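Local coordinates for protein amorpha-4,11-diene synthase (Artemisia annua, PDB 4GAX) that is an engineered plant sesquiterpene synthase that probably ionises farnesyl diphosphate with magnesium and cyclises it to a sesquiterpene product, at residues A275-D280 / D316-A321; V134-F139 / I175-A180. All blocks are in the same frame, centred on the assembly; numbering follows the deposited sequence.

Contact 1. Residues A275-D280 / D316-A321; sequences APYSRD and DDIYDA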
ATOM      1  N   ALA A 275      25.789 -12.792   5.336  1.00 35.43           N
ATOM      2  CA  ALA A 275      25.718 -11.613   4.471  1.00 37.99           C
ATOM      3  C   ALA A 275      26.053 -10.346   5.255  1.00 37.51           C
ATOM      4  O   ALA A 275      25.198  -9.481   5.433  1.00 33.82           O
ATOM      5  CB  ALA A 275      24.341 -11.496   3.846  1.00 39.22           C
ATOM      6  N   PRO A 276      27.306 -10.223   5.716  1.00 39.17           N
ATOM      7  CA  PRO A 276      27.633  -9.120   6.631  1.00 44.04           C
ATOM      8  C   PRO A 276      27.621  -7.755   5.938  1.00 48.08           C
ATOM      9  O   PRO A 276      27.612  -6.708   6.596  1.00 45.59           O
ATOM     10  CB  PRO A 276      29.037  -9.481   7.117  1.00 43.37           C
ATOM     11  CG  PRO A 276      29.624 -10.251   5.978  1.00 41.64           C
ATOM     12  CD  PRO A 276      28.492 -11.026   5.363  1.00 39.76           C
ATOM     13  N   TYR A 277      27.623  -7.777   4.613  1.00 48.56           N
ATOM     14  CA  TYR A 277      27.502  -6.558   3.831  1.00 56.63           C
ATOM     15  C   TYR A 277      26.084  -5.974   3.901  1.00 49.73           C
ATOM     16  O   TYR A 277      25.886  -4.783   3.654  1.00 48.07           O
ATOM     17  CB  TYR A 277      27.875  -6.841   2.373  1.00 57.74           C
ATOM     18  CG  TYR A 277      27.095  -7.983   1.774  1.00 52.86           C
ATOM     19  CD1 TYR A 277      25.842  -7.768   1.218  1.00 60.71           C
ATOM     20  CD2 TYR A 277      27.601  -9.278   1.776  1.00 56.76           C
ATOM     21  CE1 TYR A 277      25.120  -8.794   0.685  1.00 59.55           C
ATOM     22  CE2 TYR A 277      26.878 -10.322   1.230  1.00 54.81           C
ATOM     23  CZ  TYR A 277      25.638 -10.068   0.690  1.00 64.04           C
ATOM     24  OH  TYR A 277      24.898 -11.084   0.148  1.00 62.55           O
ATOM     25  N   SER A 278      25.098  -6.805   4.234  1.00 35.16           N
ATOM     26  CA  SER A 278      23.700  -6.364   4.181  1.00 26.91           C
ATOM     27  C   SER A 278      23.056  -6.079   5.543  1.00 31.85           C
ATOM     28  O   SER A 278      23.734  -6.066   6.575  1.00 32.14           O
ATOM     29  CB  SER A 278      22.849  -7.351   3.377  1.00 46.43           C
ATOM     30  OG  SER A 278      22.982  -8.659   3.905  1.00 67.51           O
ATOM     31  N   ARG A 279      21.736  -5.891   5.526  1.00 42.91           N
ATOM     32  CA  ARG A 279      20.983  -5.409   6.678  1.00 51.77           C
ATOM     33  C   ARG A 279      20.172  -6.505   7.362  1.00 47.16           C
ATOM     34  O   ARG A 279      19.753  -7.472   6.726  1.00 46.88           O
ATOM     35  CB  ARG A 279      20.012  -4.317   6.221  1.00 57.58           C
ATOM     36  CG  ARG A 279      20.627  -3.297   5.284  1.00 66.33           C
ATOM     37  CD  ARG A 279      19.572  -2.545   4.482  1.00 65.02           C
ATOM     38  NE  ARG A 279      20.207  -1.599   3.569  1.00 66.34           N
ATOM     39  CZ  ARG A 279      19.562  -0.857   2.677  1.00 73.31           C
ATOM     40  NH1 ARG A 279      18.242  -0.944   2.563  1.00 76.15           N
ATOM     41  NH2 ARG A 279      20.242  -0.027   1.895  1.00 74.96           N
ATOM     42  N   ASP A 280      19.934  -6.328   8.658  1.00 31.09           N
ATOM     43  CA  ASP A 280      19.059  -7.216   9.425  1.00 31.66           C
ATOM     44  C   ASP A 280      17.698  -6.517   9.577  1.00 33.33           C
ATOM     45  O   ASP A 280      17.467  -5.793  10.562  1.00 28.53           O
ATOM     46  CB  ASP A 280      19.682  -7.501  10.795  1.00 36.17           C
ATOM     47  CG  ASP A 280      18.913  -8.546  11.593  1.00 48.17           C
ATOM     48  OD1 ASP A 280      18.067  -9.253  11.002  1.00 47.40           O
ATOM     49  OD2 ASP A 280      19.165  -8.667  12.817  1.00 49.21           O
ATOM     50  N   ASP A 316      20.100  -6.348  -3.781  1.00 37.03           N
ATOM     51  CA  ASP A 316      20.404  -4.934  -4.007  1.00 39.70           C
ATOM     52  C   ASP A 316      21.686  -4.517  -3.296  1.00 37.05           C
ATOM     53  O   ASP A 316      22.485  -3.750  -3.831  1.00 34.49           O
ATOM     54  CB  ASP A 316      19.255  -4.041  -3.543  1.00 49.48           C
ATOM     55  CG  ASP A 316      18.362  -3.605  -4.683  1.00 55.68           C
ATOM     56  OD1 ASP A 316      18.861  -3.491  -5.824  1.00 55.65           O
ATOM     57  OD2 ASP A 316      17.159  -3.377  -4.440  1.00 59.00           O
ATOM     58  N   ASP A 317      21.879  -5.033  -2.089  1.00 38.55           N
ATOM     59  CA  ASP A 317      23.051  -4.696  -1.294  1.00 37.79           C
ATOM     60  C   ASP A 317      24.336  -5.317  -1.843  1.00 49.23           C
ATOM     61  O   ASP A 317      25.432  -4.919  -1.449  1.00 51.69           O
ATOM     62  CB  ASP A 317      22.839  -5.072   0.175  1.00 42.16           C
ATOM     63  CG  ASP A 317      21.842  -4.157   0.876  1.00 53.38           C
ATOM     64  OD1 ASP A 317      21.442  -3.132   0.274  1.00 53.30           O
ATOM     65  OD2 ASP A 317      21.470  -4.456   2.036  1.00 51.86           O
ATOM     66  N   ILE A 318      24.203  -6.293  -2.740  1.00 44.32           N
ATOM     67  CA  ILE A 318      25.365  -6.850  -3.435  1.00 39.92           C
ATOM     68  C   ILE A 318      25.656  -6.026  -4.687  1.00 41.80           C
ATOM     69  O   ILE A 318      26.806  -5.760  -5.025  1.00 36.55           O
ATOM     70  CB  ILE A 318      25.147  -8.312  -3.878  1.00 40.26           C
ATOM     71  CG1 ILE A 318      24.929  -9.228  -2.674  1.00 40.15           C
ATOM     72  CG2 ILE A 318      26.342  -8.810  -4.664  1.00 40.14           C
ATOM     73  CD1 ILE A 318      24.586 -10.664  -3.056  1.00 35.30           C
ATOM     74  N   TYR A 319      24.604  -5.617  -5.381  1.00 43.02           N
ATOM     75  CA  TYR A 319      24.792  -4.888  -6.630  1.00 40.85           C
ATOM     76  C   TYR A 319      25.144  -3.424  -6.417  1.00 51.00           C
ATOM     77  O   TYR A 319      25.873  -2.844  -7.222  1.00 55.68           O
ATOM     78  CB  TYR A 319      23.560  -5.022  -7.532  1.00 42.44           C
ATOM     79  CG  TYR A 319      23.559  -6.306  -8.320  1.00 38.00           C
ATOM     80  CD1 TYR A 319      23.942  -6.324  -9.656  1.00 37.18           C
ATOM     81  CD2 TYR A 319      23.207  -7.507  -7.719  1.00 35.67           C
ATOM     82  CE1 TYR A 319      23.958  -7.510 -10.381  1.00 34.85           C
ATOM     83  CE2 TYR A 319      23.215  -8.688  -8.426  1.00 34.79           C
ATOM     84  CZ  TYR A 319      23.594  -8.688  -9.753  1.00 31.31           C
ATOM     85  OH  TYR A 319      23.600  -9.875 -10.450  1.00 31.86           O
ATOM     86  N   ASP A 320      24.641  -2.826  -5.340  1.00 46.78           N
ATOM     87  CA  ASP A 320      24.868  -1.402  -5.122  1.00 62.13           C
ATOM     88  C   ASP A 320      26.339  -1.116  -4.869  1.00 69.58           C
ATOM     89  O   ASP A 320      27.027  -0.562  -5.723  1.00 78.86           O
ATOM     90  CB  ASP A 320      24.025  -0.868  -3.968  1.00 74.71           C
ATOM     91  CG  ASP A 320      23.910   0.647  -3.990  1.00 84.41           C
ATOM     92  OD1 ASP A 320      23.551   1.248  -2.953  1.00 87.80           O
ATOM     93  OD2 ASP A 320      24.181   1.240  -5.057  1.00 83.13           O
ATOM     94  N   ALA A 321      26.817  -1.494  -3.691  1.00 69.17           N
ATOM     95  CA  ALA A 321      28.216  -1.287  -3.355  1.00 75.77           C
ATOM     96  C   ALA A 321      29.032  -2.553  -3.609  1.00 68.77           C
ATOM     97  O   ALA A 321      29.777  -2.651  -4.585  1.00 76.75           O
ATOM     98  CB  ALA A 321      28.353  -0.844  -1.898  1.00 82.86           C
TER

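Contact 2. Residues V134-F139 / I175-A180; sequences VTCDVF and IILEDA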
ATOM      1  N   VAL A 134     -17.088   6.722 -11.787  1.00 17.58           N
ATOM      2  CA  VAL A 134     -18.166   7.690 -11.667  1.00 23.49           C
ATOM      3  C   VAL A 134     -17.626   9.093 -11.967  1.00 27.18           C
ATOM      4  O   VAL A 134     -16.468   9.376 -11.682  1.00 20.03           O
ATOM      5  CB  VAL A 134     -18.695   7.602 -10.221  1.00 34.14           C
ATOM      6  CG1 VAL A 134     -18.949   8.966  -9.631  1.00 57.04           C
ATOM      7  CG2 VAL A 134     -19.905   6.658 -10.153  1.00 23.39           C
ATOM      8  N   THR A 135     -18.440   9.976 -12.550  1.00 24.10           N
ATOM      9  CA  THR A 135     -17.926  11.294 -12.927  1.00 23.26           C
ATOM     10  C   THR A 135     -18.095  12.369 -11.830  1.00 23.38           C
ATOM     11  O   THR A 135     -18.743  12.143 -10.805  1.00 19.93           O
ATOM     12  CB  THR A 135     -18.575  11.785 -14.215  1.00 35.98           C
ATOM     13  OG1 THR A 135     -17.700  12.703 -14.883  1.00 69.90           O
ATOM     14  CG2 THR A 135     -19.836  12.476 -13.887  1.00 14.24           C
ATOM     15  N   CYS A 136     -17.528  13.549 -12.063  1.00 25.77           N
ATOM     16  CA  CYS A 136     -17.659  14.654 -11.113  1.00 30.51           C
ATOM     17  C   CYS A 136     -18.967  15.433 -11.173  1.00 29.88           C
ATOM     18  O   CYS A 136     -19.155  16.360 -10.379  1.00 29.38           O
ATOM     19  CB  CYS A 136     -16.514  15.640 -11.318  1.00 39.84           C
ATOM     20  SG  CYS A 136     -15.010  15.046 -10.617  1.00 36.13           S
ATOM     21  N   ASP A 137     -19.852  15.088 -12.110  1.00 31.91           N
ATOM     22  CA  ASP A 137     -21.117  15.821 -12.283  1.00 29.11           C
ATOM     23  C   ASP A 137     -21.901  15.942 -10.985  1.00 31.91           C
ATOM     24  O   ASP A 137     -22.591  16.928 -10.766  1.00 29.87           O
ATOM     25  CB  ASP A 137     -22.016  15.147 -13.320  1.00 29.14           C
ATOM     26  CG  ASP A 137     -21.455  15.235 -14.732  1.00 45.84           C
ATOM     27  OD1 ASP A 137     -20.473  15.984 -14.943  1.00 44.79           O
ATOM     28  OD2 ASP A 137     -22.007  14.557 -15.630  1.00 45.54           O
ATOM     29  N   VAL A 138     -21.788  14.932 -10.127  1.00 27.91           N
ATOM     30  CA  VAL A 138     -22.533  14.907  -8.884  1.00 28.35           C
ATOM     31  C   VAL A 138     -22.205  16.126  -8.021  1.00 29.80           C
ATOM     32  O   VAL A 138     -23.017  16.537  -7.184  1.00 26.83           O
ATOM     33  CB  VAL A 138     -22.273  13.600  -8.097  1.00 26.37           C
ATOM     34  CG1 VAL A 138     -20.831  13.547  -7.579  1.00 23.65           C
ATOM     35  CG2 VAL A 138     -23.264  13.456  -6.946  1.00 23.72           C
ATOM     36  N   PHE A 139     -21.034  16.727  -8.245  1.00 19.02           N
ATOM     37  CA  PHE A 139     -20.611  17.873  -7.432  1.00 22.60           C
ATOM     38  C   PHE A 139     -21.123  19.228  -7.896  1.00 27.32           C
ATOM     39  O   PHE A 139     -21.014  20.217  -7.167  1.00 28.09           O
ATOM     40  CB  PHE A 139     -19.089  17.911  -7.304  1.00 25.99           C
ATOM     41  CG  PHE A 139     -18.533  16.736  -6.559  1.00 24.20           C
ATOM     42  CD1 PHE A 139     -18.762  16.597  -5.198  1.00 19.98           C
ATOM     43  CD2 PHE A 139     -17.807  15.753  -7.227  1.00 26.72           C
ATOM     44  CE1 PHE A 139     -18.257  15.494  -4.503  1.00 17.16           C
ATOM     45  CE2 PHE A 139     -17.306  14.654  -6.542  1.00 26.44           C
ATOM     46  CZ  PHE A 139     -17.527  14.530  -5.182  1.00 28.20           C
ATOM     47  N   ILE A 175     -11.404  19.881 -12.515  1.00 25.43           N
ATOM     48  CA  ILE A 175     -11.242  21.189 -11.901  1.00 21.32           C
ATOM     49  C   ILE A 175     -12.156  21.371 -10.703  1.00 21.93           C
ATOM     50  O   ILE A 175     -11.785  22.057  -9.733  1.00 22.45           O
ATOM     51  CB  ILE A 175     -11.517  22.335 -12.901  1.00 31.47           C
ATOM     52  CG1 ILE A 175     -10.949  22.000 -14.273  1.00 56.11           C
ATOM     53  CG2 ILE A 175     -10.926  23.657 -12.402  1.00 33.80           C
ATOM     54  CD1 ILE A 175     -11.954  22.140 -15.402  1.00 74.26           C
ATOM     55  N   ILE A 176     -13.352  20.786 -10.756  1.00 23.71           N
ATOM     56  CA  ILE A 176     -14.263  20.959  -9.625  1.00 26.24           C
ATOM     57  C   ILE A 176     -13.681  20.357  -8.339  1.00 22.44           C
ATOM     58  O   ILE A 176     -13.904  20.893  -7.240  1.00 19.08           O
ATOM     59  CB  ILE A 176     -15.706  20.478  -9.888  1.00 27.75           C
ATOM     60  CG1 ILE A 176     -16.625  20.950  -8.757  1.00 33.83           C
ATOM     61  CG2 ILE A 176     -15.772  18.948 -10.020  1.00 29.99           C
ATOM     62  CD1 ILE A 176     -18.049  21.217  -9.177  1.00 33.78           C
ATOM     63  N   LEU A 177     -12.901  19.281  -8.472  1.00 19.77           N
ATOM     64  CA  LEU A 177     -12.235  18.694  -7.297  1.00 19.17           C
ATOM     65  C   LEU A 177     -10.905  19.369  -6.933  1.00 17.17           C
ATOM     66  O   LEU A 177     -10.514  19.393  -5.756  1.00 22.17           O
ATOM     67  CB  LEU A 177     -12.035  17.189  -7.453  1.00 18.92           C
ATOM     68  CG  LEU A 177     -13.320  16.369  -7.513  1.00 23.28           C
ATOM     69  CD1 LEU A 177     -12.962  14.919  -7.861  1.00 19.37           C
ATOM     70  CD2 LEU A 177     -14.079  16.428  -6.213  1.00 19.73           C
ATOM     71  N   GLU A 178     -10.182  19.892  -7.921  1.00 17.36           N
ATOM     72  CA  GLU A 178      -9.072  20.780  -7.574  1.00 18.80           C
ATOM     73  C   GLU A 178      -9.618  21.960  -6.741  1.00 25.53           C
ATOM     74  O   GLU A 178      -9.081  22.309  -5.684  1.00 24.50           O
ATOM     75  CB  GLU A 178      -8.384  21.311  -8.842  1.00 20.97           C
ATOM     76  CG  GLU A 178      -7.720  20.238  -9.686  1.00 33.21           C
ATOM     77  CD  GLU A 178      -6.573  19.551  -8.965  1.00 30.65           C
ATOM     78  OE1 GLU A 178      -5.921  20.203  -8.107  1.00 30.18           O
ATOM     79  OE2 GLU A 178      -6.317  18.359  -9.270  1.00 22.61           O
ATOM     80  N   ASP A 179     -10.693  22.569  -7.229  1.00 22.49           N
ATOM     81  CA  ASP A 179     -11.345  23.661  -6.506  1.00 26.70           C
ATOM     82  C   ASP A 179     -11.799  23.218  -5.120  1.00 21.93           C
ATOM     83  O   ASP A 179     -11.594  23.928  -4.127  1.00 21.21           O
ATOM     84  CB  ASP A 179     -12.551  24.176  -7.299  1.00 26.05           C
ATOM     85  CG  ASP A 179     -12.142  24.974  -8.532  1.00 31.87           C
ATOM     86  OD1 ASP A 179     -10.931  25.270  -8.674  1.00 27.23           O
ATOM     87  OD2 ASP A 179     -13.030  25.322  -9.347  1.00 27.62           O
ATOM     88  N   ALA A 180     -12.422  22.050  -5.050  1.00 22.22           N
ATOM     89  CA  ALA A 180     -12.957  21.569  -3.773  1.00 23.65           C
ATOM     90  C   ALA A 180     -11.842  21.299  -2.774  1.00 19.22           C
ATOM     91  O   ALA A 180     -12.032  21.442  -1.560  1.00 20.60           O
ATOM     92  CB  ALA A 180     -13.817  20.317  -3.978  1.00 20.31           C
TER

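Contact 1. Residues A275-D280 / D316-A321
Ser278 and Asp317 bring the two backbones closest, with Ser278 CA 5.8 Å from Asp317 CA, where a type I beta turn (Ala275 to Ser278) meets the last turns of helix 299-322. Ala275 O holds this turn twice, accepting Ser278 N at 2.9 Å and Ser278 OG at 2.8 Å from one face of its plane. Tyr277 points toward the helix. Its CG sits between the backbone N and the carbonyl carbon (chi1 54°), which carries the ring to Ile318. The approach is oblique: Tyr277 CE1 lies 3.4 Å from Ile318 CG1. The phenol tip is packed tightly, with Tyr277 OH 3.2 Å from Ile318 CD1. This hydroxyl is buried and has no polar partner in the model. The ring also meets that of Tyr322, further along the same helix.

The Asp317 carboxylate lies against Ser278, the last residue of the turn, and Arg279, which follows it. Its OD2 rests 3.5 Å from Ser278 CB. The same oxygen forms a salt bridge with Arg279, at 3.5 Å from Arg279 NE. It lies well out of the guanidinium plane, and no N-H points at it. Asp317 OD1 sits over one face of that group, toward its rim, 3.7 Å from Arg279 NH2. The two planes are 56° apart. Arg279 is extended from CG to NE and also touches Phe32, Phe542 and Thr543.

Asp316, Asp317 and Asp320 belong to the DDxxD signature of class I terpene synthases, which in relatives binds magnesium. The contact pairs it with Arg279, first arginine of the R-x-R motif about 35 residues upstream, which in relatives is thought to help hold the released diphosphate. With no hydrogen bond across it, the pairing is by charge, and Arg279 would probably offset some of the negative charge on the aspartate-rich motif.

Contact 2. Residues V134-F139 / I175-A180
Cys136 and Phe139 pack on Ile176 and Leu177 through apolar side chains, with no hydrogen bond between them. Ile176 sends one branch to each partner. Its CG2 methyl lies 3.6 Å from Cys136 CB. Its CG1 is anti to the backbone N (chi1 -169°), which takes CD1 to the base of Phe139, 3.9 Å from Phe139 CB. Ile176 CD1 also lies 3.7 Å from Phe139 O. Leu177 is also split. Leu177 CD1 touches Cys136 SG at 3.4 Å, a close fit. Leu177 CD2 sits over one face of the Phe139 ring in a CH-pi contact, 4.0 Å from the centroid and 25° off the ring normal. An alanine at Ile176 would remove both arms and would probably open a gap between the helix and the loop at Cys136 and the base of Phe139.

Behind this first shell, Val138 CG1 covers the opposite face of the Phe139 ring. Phe124 and His142 meet the ring edge-to-face. Leu163 and Ala166 of helix 157-167 also touch Phe139. The loop is turned back on itself by the bond from Phe139 N to Cys136 O, 2.9 Å long.

The contact joins the loop after helix 120-129 to the first turn of helix 175-194. Such loop-to-helix packing belongs to the all-helical N-terminal domain of plant terpene synthases, whose fold is related to the alpha/alpha barrels.

Contact 2 comes first along the chain and closes before contact 1 opens. Contact 2 belongs to the N-terminal terpene synthase domain, contact 1 to the metal-binding domain. Their centres are 47 Å apart and their nearest atoms about 32 Å apart, on opposite sides of the chain's centre. They share no helix: contact 2 uses helix 175-194, contact 1 helix 299-322. In both, a loop segment packs on a helical one, and the two segments are 36 residues apart at their closest ends. Contact 1 includes the aspartate-rich signature where magnesium probably binds, whereas contact 2 is structural packing far from it. Each thus joins parts of its own domain of a largely helical protein.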